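Long-range contacts in putative hemin storage protein (Bordetella bronchiseptica, PDB 6AU1), which cleaves deacetylated poly-beta-1,6-N-acetylglucosamine of bacterial biofilms through its glycoside hydrolase domain, the part of PgaB (BpsB) contained in this chain: residues A[202-210]-A[246-256]; A[229-240]-A[256-266]. All coordinates share one frame; numbering follows the deposited sequence.

Contact 1 of 2, residues A[202-210]-A[246-256]; sequences SKGKIRYLI and EAWYGQSLPEF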
loop_
_atom_site.group_PDB
_atom_site.type_symbol
_atom_site.label_atom_id
_atom_site.label_comp_id
_atom_site.label_asym_id
_atom_site.label_seq_id
_atom_site.Cartn_x
_atom_site.Cartn_y
_atom_site.Cartn_z
ATOM N N SER A 202 1.216 1.008 21.522
ATOM C CA SER A 202 0.500 1.084 20.249
ATOM C C SER A 202 0.906 2.328 19.457
ATOM O O SER A 202 1.270 2.228 18.284
ATOM C CB SER A 202 -1.014 1.077 20.469
ATOM O OG SER A 202 -1.705 1.294 19.246
ATOM N N LYS A 203 0.862 3.491 20.103
ATOM C CA LYS A 203 1.216 4.745 19.434
ATOM C C LYS A 203 2.682 4.758 19.013
ATOM O O LYS A 203 3.024 5.270 17.945
ATOM C CB LYS A 203 0.914 5.939 20.337
ATOM C CG LYS A 203 -0.570 6.255 20.432
ATOM C CD LYS A 203 -1.121 6.633 19.059
ATOM C CE LYS A 203 -2.575 7.075 19.134
ATOM N NZ LYS A 203 -3.078 7.542 17.807
ATOM N N GLY A 204 3.542 4.180 19.849
ATOM C CA GLY A 204 4.958 4.092 19.547
ATOM C C GLY A 204 5.237 3.278 18.293
ATOM O O GLY A 204 6.063 3.665 17.452
ATOM N N LYS A 205 4.556 2.145 18.154
ATOM C CA LYS A 205 4.763 1.303 16.973
ATOM C C LYS A 205 4.259 2.007 15.719
ATOM O O LYS A 205 4.881 1.914 14.655
ATOM C CB LYS A 205 4.073 -0.050 17.139
ATOM C CG LYS A 205 4.809 -0.963 18.116
ATOM C CD LYS A 205 4.143 -2.329 18.199
ATOM C CE LYS A 205 2.838 -2.240 18.994
ATOM N NZ LYS A 205 2.088 -3.522 18.847
ATOM N N ILE A 206 3.127 2.694 15.840
ATOM C CA ILE A 206 2.583 3.451 14.710
ATOM C C ILE A 206 3.603 4.471 14.229
ATOM O O ILE A 206 3.885 4.557 13.025
ATOM C CB ILE A 206 1.260 4.147 15.080
ATOM C CG1 ILE A 206 0.147 3.095 15.214
ATOM C CG2 ILE A 206 0.887 5.253 14.055
ATOM C CD1 ILE A 206 -1.095 3.573 16.027
ATOM N N ARG A 207 4.190 5.209 15.165
ATOM C CA ARG A 207 5.167 6.233 14.807
ATOM C C ARG A 207 6.462 5.613 14.287
ATOM O O ARG A 207 7.105 6.176 13.391
ATOM C CB ARG A 207 5.442 7.144 16.002
ATOM C CG ARG A 207 4.275 8.063 16.293
ATOM C CD ARG A 207 4.612 9.107 17.345
ATOM N NE ARG A 207 3.434 9.879 17.735
ATOM C CZ ARG A 207 2.769 9.703 18.873
ATOM N NH1 ARG A 207 3.173 8.784 19.741
ATOM N NH2 ARG A 207 1.707 10.448 19.145
ATOM N N TYR A 208 6.845 4.460 14.834
ATOM C CA TYR A 208 8.064 3.798 14.373
ATOM C C TYR A 208 7.956 3.403 12.894
ATOM O O TYR A 208 8.887 3.647 12.109
ATOM C CB TYR A 208 8.378 2.561 15.223
ATOM C CG TYR A 208 9.745 1.980 14.938
ATOM C CD1 TYR A 208 10.868 2.433 15.616
ATOM C CD2 TYR A 208 9.913 0.986 13.973
ATOM C CE1 TYR A 208 12.115 1.910 15.361
ATOM C CE2 TYR A 208 11.155 0.461 13.705
ATOM C CZ TYR A 208 12.256 0.925 14.399
ATOM O OH TYR A 208 13.508 0.404 14.144
ATOM N N LEU A 209 6.838 2.785 12.516
ATOM C CA LEU A 209 6.633 2.408 11.111
ATOM C C LEU A 209 6.592 3.637 10.217
ATOM O O LEU A 209 7.156 3.632 9.116
ATOM C CB LEU A 209 5.346 1.594 10.935
ATOM C CG LEU A 209 5.365 0.190 11.543
ATOM C CD1 LEU A 209 3.987 -0.482 11.366
ATOM C CD2 LEU A 209 6.481 -0.659 10.915
ATOM N N ILE A 210 5.926 4.697 10.678
ATOM C CA ILE A 210 5.884 5.922 9.881
ATOM C C ILE A 210 7.289 6.493 9.686
ATOM O O ILE A 210 7.665 6.868 8.568
ATOM C CB ILE A 210 4.982 6.982 10.518
ATOM C CG1 ILE A 210 3.513 6.533 10.445
ATOM C CG2 ILE A 210 5.175 8.333 9.831
ATOM C CD1 ILE A 210 2.535 7.411 11.272
ATOM N N GLU A 246 -6.453 0.560 16.253
ATOM C CA GLU A 246 -5.064 0.980 16.032
ATOM C C GLU A 246 -4.094 0.051 16.738
ATOM O O GLU A 246 -3.015 -0.240 16.228
ATOM C CB GLU A 246 -4.833 2.408 16.527
ATOM C CG GLU A 246 -5.507 3.471 15.673
ATOM C CD GLU A 246 -5.253 4.868 16.199
ATOM O OE1 GLU A 246 -4.386 5.017 17.087
ATOM O OE2 GLU A 246 -5.915 5.812 15.716
ATOM N N ALA A 247 -4.487 -0.413 17.922
ATOM C CA ALA A 247 -3.630 -1.279 18.723
ATOM C C ALA A 247 -3.275 -2.607 18.046
ATOM O O ALA A 247 -2.242 -3.189 18.371
ATOM C CB ALA A 247 -4.279 -1.552 20.077
ATOM N N TRP A 248 -4.101 -3.105 17.126
ATOM C CA TRP A 248 -3.714 -4.361 16.473
ATOM C C TRP A 248 -3.559 -4.225 14.962
ATOM O O TRP A 248 -3.471 -5.227 14.249
ATOM C CB TRP A 248 -4.686 -5.505 16.827
ATOM C CG TRP A 248 -6.139 -5.279 16.560
ATOM C CD1 TRP A 248 -6.812 -5.546 15.398
ATOM C CD2 TRP A 248 -7.114 -4.768 17.483
ATOM N NE1 TRP A 248 -8.143 -5.222 15.542
ATOM C CE2 TRP A 248 -8.353 -4.744 16.811
ATOM C CE3 TRP A 248 -7.055 -4.322 18.807
ATOM C CZ2 TRP A 248 -9.527 -4.294 17.421
ATOM C CZ3 TRP A 248 -8.220 -3.869 19.408
ATOM C CH2 TRP A 248 -9.438 -3.857 18.711
ATOM N N TYR A 249 -3.486 -2.983 14.489
ATOM C CA TYR A 249 -3.117 -2.701 13.102
ATOM C C TYR A 249 -1.762 -2.007 12.962
ATOM O O TYR A 249 -1.074 -2.199 11.964
ATOM C CB TYR A 249 -4.184 -1.833 12.426
ATOM C CG TYR A 249 -5.348 -2.600 11.839
ATOM C CD1 TYR A 249 -6.410 -3.006 12.638
ATOM C CD2 TYR A 249 -5.395 -2.896 10.473
ATOM C CE1 TYR A 249 -7.487 -3.696 12.105
ATOM C CE2 TYR A 249 -6.475 -3.578 9.926
ATOM C CZ TYR A 249 -7.516 -3.971 10.742
ATOM O OH TYR A 249 -8.590 -4.659 10.219
ATOM N N GLY A 250 -1.395 -1.163 13.920
ATOM C CA GLY A 250 -0.157 -0.411 13.777
ATOM C C GLY A 250 -0.292 0.687 12.730
ATOM O O GLY A 250 0.698 1.124 12.134
ATOM N N GLN A 251 -1.529 1.130 12.516
ATOM C CA GLN A 251 -1.841 2.222 11.590
ATOM C C GLN A 251 -2.838 3.162 12.252
ATOM O O GLN A 251 -3.576 2.744 13.133
ATOM C CB GLN A 251 -2.430 1.693 10.284
ATOM C CG GLN A 251 -1.596 0.637 9.570
ATOM C CD GLN A 251 -2.215 0.237 8.251
ATOM O OE1 GLN A 251 -3.400 0.448 8.024
ATOM N NE2 GLN A 251 -1.412 -0.344 7.366
ATOM N N SER A 252 -2.883 4.415 11.802
ATOM C CA SER A 252 -3.694 5.452 12.447
ATOM C C SER A 252 -4.014 6.553 11.449
ATOM O O SER A 252 -3.124 7.006 10.751
ATOM C CB SER A 252 -2.950 6.050 13.647
ATOM O OG SER A 252 -3.479 7.302 14.009
ATOM N N LEU A 253 -5.269 6.995 11.383
ATOM C CA LEU A 253 -5.614 8.043 10.424
ATOM C C LEU A 253 -4.976 9.392 10.785
ATOM O O LEU A 253 -4.363 10.016 9.920
ATOM C CB LEU A 253 -7.134 8.185 10.287
ATOM C CG LEU A 253 -7.600 9.319 9.372
ATOM C CD1 LEU A 253 -6.993 9.182 7.967
ATOM C CD2 LEU A 253 -9.116 9.343 9.304
ATOM N N PRO A 254 -5.091 9.846 12.052
ATOM C CA PRO A 254 -4.471 11.144 12.371
ATOM C C PRO A 254 -2.966 11.188 12.118
ATOM O O PRO A 254 -2.459 12.189 11.598
ATOM C CB PRO A 254 -4.751 11.310 13.870
ATOM C CG PRO A 254 -5.922 10.469 14.136
ATOM C CD PRO A 254 -5.853 9.315 13.202
ATOM N N GLU A 255 -2.265 10.123 12.496
ATOM C CA GLU A 255 -0.819 10.076 12.332
ATOM C C GLU A 255 -0.443 9.985 10.852
ATOM O O GLU A 255 0.552 10.572 10.431
ATOM C CB GLU A 255 -0.223 8.897 13.103
ATOM C CG GLU A 255 -0.365 9.022 14.622
ATOM C CD GLU A 255 0.358 10.237 15.175
ATOM O OE1 GLU A 255 1.477 10.530 14.706
ATOM O OE2 GLU A 255 -0.194 10.903 16.076
ATOM N N PHE A 256 -1.232 9.252 10.072
ATOM C CA PHE A 256 -0.978 9.154 8.631
ATOM C C PHE A 256 -1.167 10.513 7.982
ATOM O O PHE A 256 -0.371 10.923 7.127
ATOM C CB PHE A 256 -1.906 8.138 7.950
ATOM C CG PHE A 256 -1.411 6.705 7.991
ATOM C CD1 PHE A 256 -0.688 6.221 9.071
ATOM C CD2 PHE A 256 -1.694 5.844 6.941
ATOM C CE1 PHE A 256 -0.245 4.889 9.094
ATOM C CE2 PHE A 256 -1.247 4.516 6.958
ATOM C CZ PHE A 256 -0.538 4.044 8.048
HETATM O O HOH W 1 -0.146 0.060 17.015
HETATM O O HOH W 2 -3.061 3.662 19.190
HETATM O O HOH W 3 -0.249 -2.708 20.239
HETATM O O HOH W 4 2.252 3.169 11.098
#

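Contact 2 of 2, residues A[229-240]-A[256-266]; sequences MVVARNLYAQPV and FLKSYDFVALM. With EDO (1,2-ethanediol), chain G.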
loop_
_atom_site.group_PDB
_atom_site.type_symbol
_atom_site.label_atom_id
_atom_site.label_comp_id
_atom_site.label_asym_id
_atom_site.label_seq_id
_atom_site.Cartn_x
_atom_site.Cartn_y
_atom_site.Cartn_z
ATOM N N MET A 229 9.369 14.409 -4.008
ATOM C CA MET A 229 8.933 13.013 -4.018
ATOM C C MET A 229 7.672 12.867 -3.165
ATOM O O MET A 229 7.734 12.896 -1.939
ATOM C CB MET A 229 10.046 12.092 -3.508
ATOM C CG MET A 229 9.680 10.607 -3.418
ATOM S SD MET A 229 9.218 9.844 -4.995
ATOM C CE MET A 229 10.562 10.361 -6.045
ATOM N N VAL A 230 6.530 12.716 -3.828
ATOM C CA VAL A 230 5.245 12.592 -3.151
ATOM C C VAL A 230 5.114 11.208 -2.540
ATOM O O VAL A 230 5.533 10.232 -3.149
ATOM C CB VAL A 230 4.081 12.824 -4.123
ATOM C CG1 VAL A 230 2.751 12.854 -3.384
ATOM C CG2 VAL A 230 4.297 14.112 -4.903
ATOM N N VAL A 231 4.555 11.114 -1.339
ATOM C CA VAL A 231 4.330 9.795 -0.747
ATOM C C VAL A 231 2.890 9.569 -0.296
ATOM O O VAL A 231 2.224 10.467 0.232
ATOM C CB VAL A 231 5.278 9.527 0.465
ATOM C CG1 VAL A 231 6.742 9.507 0.000
ATOM C CG2 VAL A 231 5.064 10.553 1.586
ATOM N N ALA A 232 2.416 8.348 -0.521
ATOM C CA ALA A 232 1.119 7.903 -0.029
ATOM C C ALA A 232 1.313 6.594 0.714
ATOM O O ALA A 232 2.312 5.899 0.498
ATOM C CB ALA A 232 0.127 7.726 -1.178
ATOM N N ARG A 233 0.377 6.253 1.587
ATOM C CA ARG A 233 0.430 4.940 2.238
ATOM C C ARG A 233 -0.972 4.356 2.337
ATOM O O ARG A 233 -1.923 5.078 2.619
ATOM C CB ARG A 233 1.074 5.045 3.626
ATOM C CG ARG A 233 1.183 3.678 4.364
ATOM C CD ARG A 233 2.092 3.768 5.593
ATOM N NE ARG A 233 1.930 2.601 6.464
ATOM C CZ ARG A 233 2.301 2.569 7.741
ATOM N NH1 ARG A 233 2.894 3.630 8.294
ATOM N NH2 ARG A 233 2.062 1.481 8.471
ATOM N N ASN A 234 -1.099 3.053 2.085
ATOM C CA ASN A 234 -2.371 2.357 2.275
ATOM C C ASN A 234 -2.764 2.292 3.745
ATOM O O ASN A 234 -1.953 1.915 4.606
ATOM C CB ASN A 234 -2.311 0.919 1.738
ATOM C CG ASN A 234 -2.351 0.843 0.229
ATOM O OD1 ASN A 234 -1.567 0.118 -0.365
ATOM N ND2 ASN A 234 -3.294 1.553 -0.393
ATOM N N LEU A 235 -4.020 2.632 4.013
ATOM C CA LEU A 235 -4.584 2.590 5.360
ATOM C C LEU A 235 -5.819 1.699 5.346
ATOM O O LEU A 235 -6.703 1.861 4.494
ATOM C CB LEU A 235 -4.956 4.007 5.830
ATOM C CG LEU A 235 -5.709 4.157 7.156
ATOM C CD1 LEU A 235 -4.880 3.611 8.325
ATOM C CD2 LEU A 235 -6.052 5.618 7.382
ATOM N N TYR A 236 -5.874 0.760 6.283
ATOM C CA TYR A 236 -7.057 -0.080 6.450
ATOM C C TYR A 236 -8.231 0.710 7.039
ATOM O O TYR A 236 -8.035 1.663 7.787
ATOM C CB TYR A 236 -6.734 -1.263 7.355
ATOM C CG TYR A 236 -6.041 -2.405 6.655
ATOM C CD1 TYR A 236 -6.772 -3.335 5.917
ATOM C CD2 TYR A 236 -4.662 -2.565 6.733
ATOM C CE1 TYR A 236 -6.144 -4.392 5.273
ATOM C CE2 TYR A 236 -4.025 -3.627 6.092
ATOM C CZ TYR A 236 -4.773 -4.529 5.367
ATOM O OH TYR A 236 -4.152 -5.583 4.730
ATOM N N ALA A 237 -9.452 0.283 6.727
ATOM C CA ALA A 237 -10.644 0.995 7.184
ATOM C C ALA A 237 -10.933 0.805 8.672
ATOM O O ALA A 237 -11.499 1.696 9.299
ATOM C CB ALA A 237 -11.851 0.567 6.373
ATOM N N GLN A 238 -10.587 -0.348 9.245
ATOM C CA GLN A 238 -10.988 -0.580 10.639
ATOM C C GLN A 238 -10.391 0.466 11.617
ATOM O O GLN A 238 -11.116 0.978 12.475
ATOM C CB GLN A 238 -10.634 -2.019 11.075
ATOM C CG GLN A 238 -11.318 -2.467 12.348
ATOM C CD GLN A 238 -11.087 -3.944 12.680
ATOM O OE1 GLN A 238 -10.648 -4.732 11.836
ATOM N NE2 GLN A 238 -11.391 -4.321 13.922
ATOM N N PRO A 239 -9.091 0.811 11.485
ATOM C CA PRO A 239 -8.577 1.873 12.368
ATOM C C PRO A 239 -9.267 3.238 12.212
ATOM O O PRO A 239 -9.176 4.069 13.111
ATOM C CB PRO A 239 -7.099 1.983 11.964
ATOM C CG PRO A 239 -6.758 0.651 11.403
ATOM C CD PRO A 239 -8.003 0.162 10.715
ATOM N N VAL A 240 -9.937 3.469 11.086
ATOM C CA VAL A 240 -10.693 4.701 10.885
ATOM C C VAL A 240 -12.088 4.590 11.511
ATOM O O VAL A 240 -12.527 5.473 12.252
ATOM C CB VAL A 240 -10.811 5.023 9.390
ATOM C CG1 VAL A 240 -11.599 6.329 9.171
ATOM C CG2 VAL A 240 -9.422 5.091 8.762
ATOM N N PHE A 256 -1.232 9.252 10.072
ATOM C CA PHE A 256 -0.978 9.154 8.631
ATOM C C PHE A 256 -1.167 10.513 7.982
ATOM O O PHE A 256 -0.371 10.923 7.127
ATOM C CB PHE A 256 -1.906 8.138 7.950
ATOM C CG PHE A 256 -1.411 6.705 7.991
ATOM C CD1 PHE A 256 -0.688 6.221 9.071
ATOM C CD2 PHE A 256 -1.694 5.844 6.941
ATOM C CE1 PHE A 256 -0.245 4.889 9.094
ATOM C CE2 PHE A 256 -1.247 4.516 6.958
ATOM C CZ PHE A 256 -0.538 4.044 8.048
ATOM N N LEU A 257 -2.222 11.215 8.387
ATOM C CA LEU A 257 -2.520 12.512 7.784
ATOM C C LEU A 257 -1.406 13.512 8.052
ATOM O O LEU A 257 -1.177 14.424 7.252
ATOM C CB LEU A 257 -3.854 13.066 8.305
ATOM C CG LEU A 257 -5.129 12.420 7.754
ATOM C CD1 LEU A 257 -6.353 12.854 8.562
ATOM C CD2 LEU A 257 -5.310 12.742 6.269
ATOM N N LYS A 258 -0.717 13.340 9.181
ATOM C CA LYS A 258 0.357 14.245 9.557
ATOM C C LYS A 258 1.638 13.989 8.772
ATOM O O LYS A 258 2.481 14.882 8.649
ATOM C CB LYS A 258 0.643 14.135 11.060
ATOM C CG LYS A 258 -0.370 14.847 11.940
ATOM C CD LYS A 258 -0.248 14.419 13.396
ATOM C CE LYS A 258 1.173 14.565 13.915
ATOM N NZ LYS A 258 1.271 14.158 15.348
ATOM N N SER A 259 1.779 12.783 8.236
ATOM C CA SER A 259 3.071 12.349 7.707
ATOM C C SER A 259 3.117 12.061 6.208
ATOM O O SER A 259 4.185 12.136 5.600
ATOM C CB SER A 259 3.530 11.102 8.457
ATOM O OG SER A 259 3.475 11.309 9.860
ATOM N N TYR A 260 1.984 11.714 5.610
ATOM C CA TYR A 260 1.985 11.396 4.179
ATOM C C TYR A 260 1.294 12.492 3.389
ATOM O O TYR A 260 0.441 13.200 3.914
ATOM C CB TYR A 260 1.315 10.039 3.913
ATOM C CG TYR A 260 2.015 8.925 4.653
ATOM C CD1 TYR A 260 3.230 8.435 4.206
ATOM C CD2 TYR A 260 1.481 8.399 5.830
ATOM C CE1 TYR A 260 3.888 7.430 4.890
ATOM C CE2 TYR A 260 2.132 7.410 6.520
ATOM C CZ TYR A 260 3.332 6.930 6.056
ATOM O OH TYR A 260 3.991 5.951 6.755
ATOM N N ASP A 261 1.675 12.643 2.124
ATOM C CA ASP A 261 1.003 13.622 1.283
ATOM C C ASP A 261 -0.427 13.196 1.026
ATOM O O ASP A 261 -1.343 14.027 1.028
ATOM C CB ASP A 261 1.743 13.805 -0.028
ATOM C CG ASP A 261 3.130 14.344 0.178
ATOM O OD1 ASP A 261 3.243 15.528 0.548
ATOM O OD2 ASP A 261 4.098 13.584 -0.021
ATOM N N PHE A 262 -0.608 11.895 0.824
ATOM C CA PHE A 262 -1.929 11.316 0.639
ATOM C C PHE A 262 -2.077 10.047 1.439
ATOM O O PHE A 262 -1.125 9.278 1.597
ATOM C CB PHE A 262 -2.196 11.024 -0.838
ATOM C CG PHE A 262 -2.226 12.257 -1.688
ATOM C CD1 PHE A 262 -3.284 13.144 -1.592
ATOM C CD2 PHE A 262 -1.191 12.541 -2.559
ATOM C CE1 PHE A 262 -3.317 14.288 -2.370
ATOM C CE2 PHE A 262 -1.217 13.680 -3.329
ATOM C CZ PHE A 262 -2.282 14.554 -3.230
ATOM N N VAL A 263 -3.284 9.839 1.948
ATOM C CA VAL A 263 -3.632 8.603 2.638
ATOM C C VAL A 263 -4.483 7.775 1.694
ATOM O O VAL A 263 -5.563 8.223 1.290
ATOM C CB VAL A 263 -4.405 8.881 3.936
ATOM C CG1 VAL A 263 -4.866 7.568 4.574
ATOM C CG2 VAL A 263 -3.541 9.671 4.905
ATOM N N ALA A 264 -3.983 6.603 1.306
ATOM C CA ALA A 264 -4.713 5.726 0.387
ATOM C C ALA A 264 -5.606 4.790 1.190
ATOM O O ALA A 264 -5.234 3.652 1.502
ATOM C CB ALA A 264 -3.754 4.934 -0.496
ATOM N N LEU A 265 -6.795 5.276 1.510
ATOM C CA LEU A 265 -7.692 4.565 2.412
ATOM C C LEU A 265 -8.440 3.473 1.661
ATOM O O LEU A 265 -9.070 3.742 0.639
ATOM C CB LEU A 265 -8.668 5.555 3.050
ATOM C CG LEU A 265 -9.773 4.992 3.936
ATOM C CD1 LEU A 265 -9.199 4.217 5.107
ATOM C CD2 LEU A 265 -10.643 6.146 4.446
ATOM N N MET A 266 -8.360 2.242 2.153
ATOM C CA MET A 266 -8.952 1.128 1.430
ATOM C C MET A 266 -10.455 1.055 1.722
ATOM O O MET A 266 -10.919 0.380 2.644
ATOM C CB MET A 266 -8.188 -0.163 1.763
ATOM C CG MET A 266 -6.747 -0.046 1.228
ATOM S SD MET A 266 -5.638 -1.432 1.514
ATOM C CE MET A 266 -5.520 -1.376 3.295
HETATM C C1 EDO G . -1.612 -7.632 3.700
HETATM O O1 EDO G . -0.564 -6.900 3.036
HETATM C C2 EDO G . -1.479 -7.473 5.211
HETATM O O2 EDO G . -1.810 -6.130 5.586
HETATM O O HOH W 5 -9.766 -1.575 4.531
#

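Contact 1 of 2, residues A[202-210]-A[246-256]
K203 and E246 make the one direct hydrogen bond between helix 202-210 and segment 246-256. K203 NZ lies 2.9 Å from E246 OE1, in a salt bridge that uses the syn lone pair of that oxygen. The lysine chain bends at chi2 (-62°), then runs straight to carry its ammonium across to the extended glutamate. The other oxygen, E246 OE2, takes a weak hydrogen bond from S252 OG, so the carboxylate is held on both oxygens. Further along the helix R207 NH2 lies 3.6 Å from E255 OE2, a long salt bridge; the guanidinium and carboxylate planes stand 80° apart, so the two groups do not pair flat.

Apolar contact is centred on I206. Its CG1 presses on the backbone of G250, 3.5 Å from the carbonyl C, while CD1 and CG2 both lean on S252 CB and CG2 also reaches E255 CB. I210 CD1 continues the seam, 3.6 Å from E255 CB and 4.1 Å from F256 CD1. G250 has positive phi (73°), where the chain leaves the short 246-249 turn, and L209 CD1 rests against its carbonyl oxygen.

Four waters bridge polar atoms of the two segments. One molecule joins S202 O and OG to E246 O, a second links S202 OG to E246 OE1, and a third bridges K205 NZ, which also bonds to E169 O, to A247 O. A fourth donates to both I206 O, which also accepts from I210 N, and G250 O, and so bridges the two backbones.

S252 OG also accepts a weak bond from E255 N, 3.4 Å away, and so N-caps helix 253-259. The contact thus packs the long helix 195-223 against two of the short helices, 246-249 and 253-259, that follow strand 230-235, within the helical layer of a TIM-barrel-like glycoside hydrolase domain.

Contact 2 of 2, residues A[229-240]-A[256-266]
Neighbouring parallel strands of the barrel wall, 230-235 and 262-266, run side by side with their axes at 24°. V231 O accepts from F262 N, R233 O from A264 N at 2.9 Å, and L235 O from M266 N; A264 O in turn accepts from L235 N. At the start of the ladder D261 OD2 takes V231 N at 2.8 Å through its anti lone pair, a nearly straight bond (170°) made by a side chain.

R233 leaves the sheet with CG anti to its backbone N and runs out past Y260 to F256. Its CB sits over the centre of the Y260 ring, 3.7 Å from the centroid, as a CH-pi contact. NH1 donates in the guanidinium plane to Y260 OH at 3.0 Å, which is also hydrogen-bonded to T213 OG1. F256 CZ lies over the centre of one guanidinium face, the ring tilted 39° to it; NH2 bonds to A163 O. The chain between the strands forms a beta-alpha-beta crossover through the short helices 238-241, 246-249 and 253-259; the last of these places F256 over this side of the sheet. L235 CD1 lies over the F256 face opposite Y260, while L235 CD2 meets V263 CG1 at 3.6 Å.

At the C-terminal ends of the strands M266 CE sits over the Y236 ring face, 3.4 Å from its centroid, as a CH-pi contact, with SD behind it at 4.9 Å in a Met-aromatic contact. Y236 OH donates to O2 of a bound ethanediol (2.6 Å), probably from the crystallisation liquor.

How the contacts relate
Contacts 1 and 2 are two layers of one piece of the barrel, their centres about 11 Å apart. F256 belongs to both, turned to helix 195-223 in one and to strand 230-235 in the other. Polar ties join the layers, with Q251 OE1 3.0 Å from Y236 N and Y249 OH 2.6 Å from Q238 OE1, both probable hydrogen bonds. I210 CG2 also packs 3.4 Å from S259 OG. The ethanediol at Y236, also bonded to D161, lies at the C-terminal end of the strands, where TIM-barrel enzymes carry their active sites; contact 1 packs outside the strands.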